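Local atomic coordinates of ancylostoma secreted protein 1 (Necator americanus, PDB entry 3NT8), a protein that is a secreted two-CAP-domain protein of the CRISP family, probably associated with the transition of infective hookworm larvae to parasitism. Residues A[67-71]-A[153-158]. Residues are numbered along the deposited sequence.
Sequences KNMYK and VYSETT
A buried loop-to-loop contact joins two connections that both run into the central sheet of the first CAP domain: residues 67-71 lead to strand 73-74, whereas the loop 153-158 links helix 147-153 to strand 159-167. M69 and S155 are the closest residues in register, their CA atoms 4.5 Å apart. The later loop leaves the helix at Y154 and folds into a type I beta turn, Y154 to T157, closed by T157 N to Y154 O at 3.1 Å. Y70 N donates to S155 O, within this turn, at 3.2 Å with an N-H...O angle of 161°, the one direct hydrogen bond between the loops. N68 adopts left-handed angles (52/33), a conformation asparagine tolerates well, and the chain then extends through K71. In the CAP alpha-beta-alpha sandwich, strands 73-74 and 159-167 are parallel neighbours, so the contact lies where both loops enter the sheet. The CA-to-CB bond of M69 points sideways, but its long, flexible side chain (t, p, p) brings the thioether back against the backbone of 153-155: CE lies 3.3 Å from V153 O and 4.1 Å from V153 CG2, SD 3.8 Å from S155 CA, and helix 34-52 flanks it. Y70 (chi1 m) sets CB 3.5 Å from T157 O and CD1 4.0 Å from T158 CG2, while its hydroxyl reaches S207 and its ring meets Y204 edge-to-face. Small and polar, S155 (chi1 p) holds OG 2.7 Å from a water that donates to K67 O (2.9 Å). R48 of helix 34-52 hydrogen-bonds the carbonyls of both Y70 and Y154, bridging the two loops from a third element.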
ATOM      1  N   LYS A  67       1.968  -7.398 -14.045  1.00 19.00           N
ATOM      2  CA  LYS A  67       1.506  -8.589 -13.370  1.00 17.42           C
ATOM      3  C   LYS A  67       0.597  -8.143 -12.236  1.00 16.84           C
ATOM      4  O   LYS A  67       0.648  -6.960 -11.807  1.00 16.02           O
ATOM      5  CB  LYS A  67       2.684  -9.409 -12.858  1.00 16.64           C
ATOM      6  CG  LYS A  67       3.653  -8.686 -11.924  1.00 20.27           C
ATOM      7  CD  LYS A  67       4.736  -9.684 -11.421  1.00 21.85           C
ATOM      8  CE  LYS A  67       5.696  -9.041 -10.420  1.00 26.20           C
ATOM      9  NZ  LYS A  67       7.002  -9.825 -10.219  1.00 28.35           N
ATOM     10  N   ASN A  68      -0.230  -9.065 -11.736  1.00 15.63           N
ATOM     11  CA  ASN A  68      -1.174  -8.731 -10.631  1.00 15.09           C
ATOM     12  C   ASN A  68      -2.059  -7.482 -10.918  1.00 15.79           C
ATOM     13  O   ASN A  68      -2.376  -6.710 -10.037  1.00 15.84           O
ATOM     14  CB  ASN A  68      -0.387  -8.529  -9.309  1.00 15.02           C
ATOM     15  CG  ASN A  68       0.431  -9.746  -8.904  1.00 12.70           C
ATOM     16  OD1 ASN A  68       0.061 -10.883  -9.190  1.00 20.73           O
ATOM     17  ND2 ASN A  68       1.505  -9.518  -8.189  1.00 18.80           N
ATOM     18  N   MET A  69      -2.432  -7.243 -12.171  1.00 17.29           N
ATOM     19  CA  MET A  69      -3.352  -6.140 -12.462  1.00 16.99           C
ATOM     20  C   MET A  69      -4.751  -6.631 -12.299  1.00 17.33           C
ATOM     21  O   MET A  69      -5.214  -7.472 -13.089  1.00 17.61           O
ATOM     22  CB  MET A  69      -3.163  -5.600 -13.870  1.00 17.10           C
ATOM     23  CG  MET A  69      -4.122  -4.471 -14.238  1.00 15.12           C
ATOM     24  SD  MET A  69      -3.877  -2.918 -13.342  1.00 17.02           S
ATOM     25  CE  MET A  69      -2.304  -2.288 -13.929  1.00 21.46           C
ATOM     26  N   TYR A  70      -5.418  -6.158 -11.247  1.00 17.57           N
ATOM     27  CA  TYR A  70      -6.809  -6.566 -10.927  1.00 17.50           C
ATOM     28  C   TYR A  70      -7.925  -5.838 -11.713  1.00 18.04           C
ATOM     29  O   TYR A  70      -7.865  -4.618 -11.992  1.00 17.04           O
ATOM     30  CB  TYR A  70      -7.087  -6.552  -9.400  1.00 17.28           C
ATOM     31  CG  TYR A  70      -6.502  -7.747  -8.691  1.00 17.19           C
ATOM     32  CD1 TYR A  70      -7.336  -8.786  -8.252  1.00 16.98           C
ATOM     33  CD2 TYR A  70      -5.127  -7.913  -8.583  1.00 15.35           C
ATOM     34  CE1 TYR A  70      -6.840  -9.905  -7.685  1.00 15.78           C
ATOM     35  CE2 TYR A  70      -4.596  -9.046  -7.968  1.00 17.32           C
ATOM     36  CZ  TYR A  70      -5.436 -10.016  -7.519  1.00 21.55           C
ATOM     37  OH  TYR A  70      -4.857 -11.128  -6.928  1.00 26.07           O
ATOM     38  N   LYS A  71      -8.904  -6.631 -12.102  1.00 18.42           N
ATOM     39  CA  LYS A  71     -10.122  -6.145 -12.741  1.00 20.29           C
ATOM     40  C   LYS A  71     -10.914  -5.535 -11.616  1.00 19.37           C
ATOM     41  O   LYS A  71     -10.983  -6.125 -10.546  1.00 20.69           O
ATOM     42  CB  LYS A  71     -10.895  -7.308 -13.317  1.00 20.32           C
ATOM     43  CG  LYS A  71     -12.091  -6.909 -14.145  1.00 22.31           C
ATOM     44  CD  LYS A  71     -12.726  -8.140 -14.821  1.00 25.42           C
ATOM     45  CE  LYS A  71     -13.918  -7.653 -15.763  1.00 30.34           C
ATOM     46  NZ  LYS A  71     -14.778  -8.763 -16.264  1.00 32.45           N
ATOM     47  N   VAL A 153      -5.329   3.218 -12.468  1.00 14.30           N
ATOM     48  CA  VAL A 153      -4.449   2.160 -12.947  1.00 13.69           C
ATOM     49  C   VAL A 153      -3.951   1.282 -11.817  1.00 15.24           C
ATOM     50  O   VAL A 153      -3.419   0.171 -12.083  1.00 17.67           O
ATOM     51  CB  VAL A 153      -3.250   2.746 -13.815  1.00 13.26           C
ATOM     52  CG1 VAL A 153      -2.126   3.173 -12.953  1.00 14.68           C
ATOM     53  CG2 VAL A 153      -2.710   1.747 -14.779  1.00  8.18           C
ATOM     54  N   TYR A 154      -4.109   1.732 -10.559  1.00 14.82           N
ATOM     55  CA  TYR A 154      -3.442   1.072  -9.457  1.00 15.09           C
ATOM     56  C   TYR A 154      -3.759  -0.399  -9.334  1.00 14.96           C
ATOM     57  O   TYR A 154      -4.883  -0.777  -9.084  1.00 16.10           O
ATOM     58  CB  TYR A 154      -3.723   1.805  -8.123  1.00 16.27           C
ATOM     59  CG  TYR A 154      -2.848   1.329  -6.981  1.00 17.09           C
ATOM     60  CD1 TYR A 154      -1.455   1.467  -7.045  1.00 17.32           C
ATOM     61  CD2 TYR A 154      -3.406   0.732  -5.851  1.00 13.61           C
ATOM     62  CE1 TYR A 154      -0.623   1.007  -5.978  1.00 17.08           C
ATOM     63  CE2 TYR A 154      -2.620   0.316  -4.819  1.00 19.55           C
ATOM     64  CZ  TYR A 154      -1.232   0.431  -4.889  1.00 19.21           C
ATOM     65  OH  TYR A 154      -0.502  -0.012  -3.818  1.00 27.04           O
ATOM     66  N   SER A 155      -2.750  -1.232  -9.430  1.00 16.48           N
ATOM     67  CA  SER A 155      -2.958  -2.672  -9.634  1.00 14.68           C
ATOM     68  C   SER A 155      -3.685  -3.392  -8.508  1.00 16.56           C
ATOM     69  O   SER A 155      -4.438  -4.300  -8.817  1.00 17.55           O
ATOM     70  CB  SER A 155      -1.638  -3.320  -9.973  1.00 14.41           C
ATOM     71  OG  SER A 155      -0.732  -3.308  -8.895  1.00 16.57           O
ATOM     72  N   GLU A 156      -3.512  -2.996  -7.232  1.00 16.29           N
ATOM     73  CA  GLU A 156      -4.127  -3.710  -6.127  1.00 17.66           C
ATOM     74  C   GLU A 156      -5.557  -3.304  -5.897  1.00 17.22           C
ATOM     75  O   GLU A 156      -6.258  -3.946  -5.119  1.00 16.82           O
ATOM     76  CB  GLU A 156      -3.363  -3.499  -4.786  1.00 18.20           C
ATOM     77  CG  GLU A 156      -1.952  -3.862  -4.820  1.00 23.00           C
ATOM     78  CD  GLU A 156      -1.311  -3.815  -3.434  1.00 29.83           C
ATOM     79  OE1 GLU A 156      -0.090  -3.625  -3.467  1.00 32.03           O
ATOM     80  OE2 GLU A 156      -2.009  -3.911  -2.362  1.00 31.05           O
ATOM     81  N   THR A 157      -5.991  -2.229  -6.532  1.00 17.93           N
ATOM     82  CA  THR A 157      -7.427  -1.825  -6.440  1.00 19.31           C
ATOM     83  C   THR A 157      -8.318  -2.904  -7.028  1.00 17.28           C
ATOM     84  O   THR A 157      -8.020  -3.447  -8.068  1.00 16.75           O
ATOM     85  CB  THR A 157      -7.663  -0.492  -7.168  1.00 18.66           C
ATOM     86  OG1 THR A 157      -6.799   0.476  -6.556  1.00 23.95           O
ATOM     87  CG2 THR A 157      -9.075  -0.006  -7.021  1.00 16.69           C
ATOM     88  N   THR A 158      -9.409  -3.203  -6.350  1.00 17.03           N
ATOM     89  CA  THR A 158     -10.367  -4.191  -6.801  1.00 17.20           C
ATOM     90  C   THR A 158     -11.806  -3.621  -6.903  1.00 18.80           C
ATOM     91  O   THR A 158     -12.665  -4.217  -7.569  1.00 19.03           O
ATOM     92  CB  THR A 158     -10.410  -5.358  -5.790  1.00 16.24           C
ATOM     93  OG1 THR A 158     -10.704  -4.832  -4.487  1.00 18.28           O
ATOM     94  CG2 THR A 158      -9.043  -6.111  -5.763  1.00 17.11           C
TER
HETATM   95  O   HOH W   1       1.221  -4.977  -9.769  1.00 18.86           O
HETATM   96  O   HOH W   2      -1.729  -6.101  -7.250  1.00 32.81           O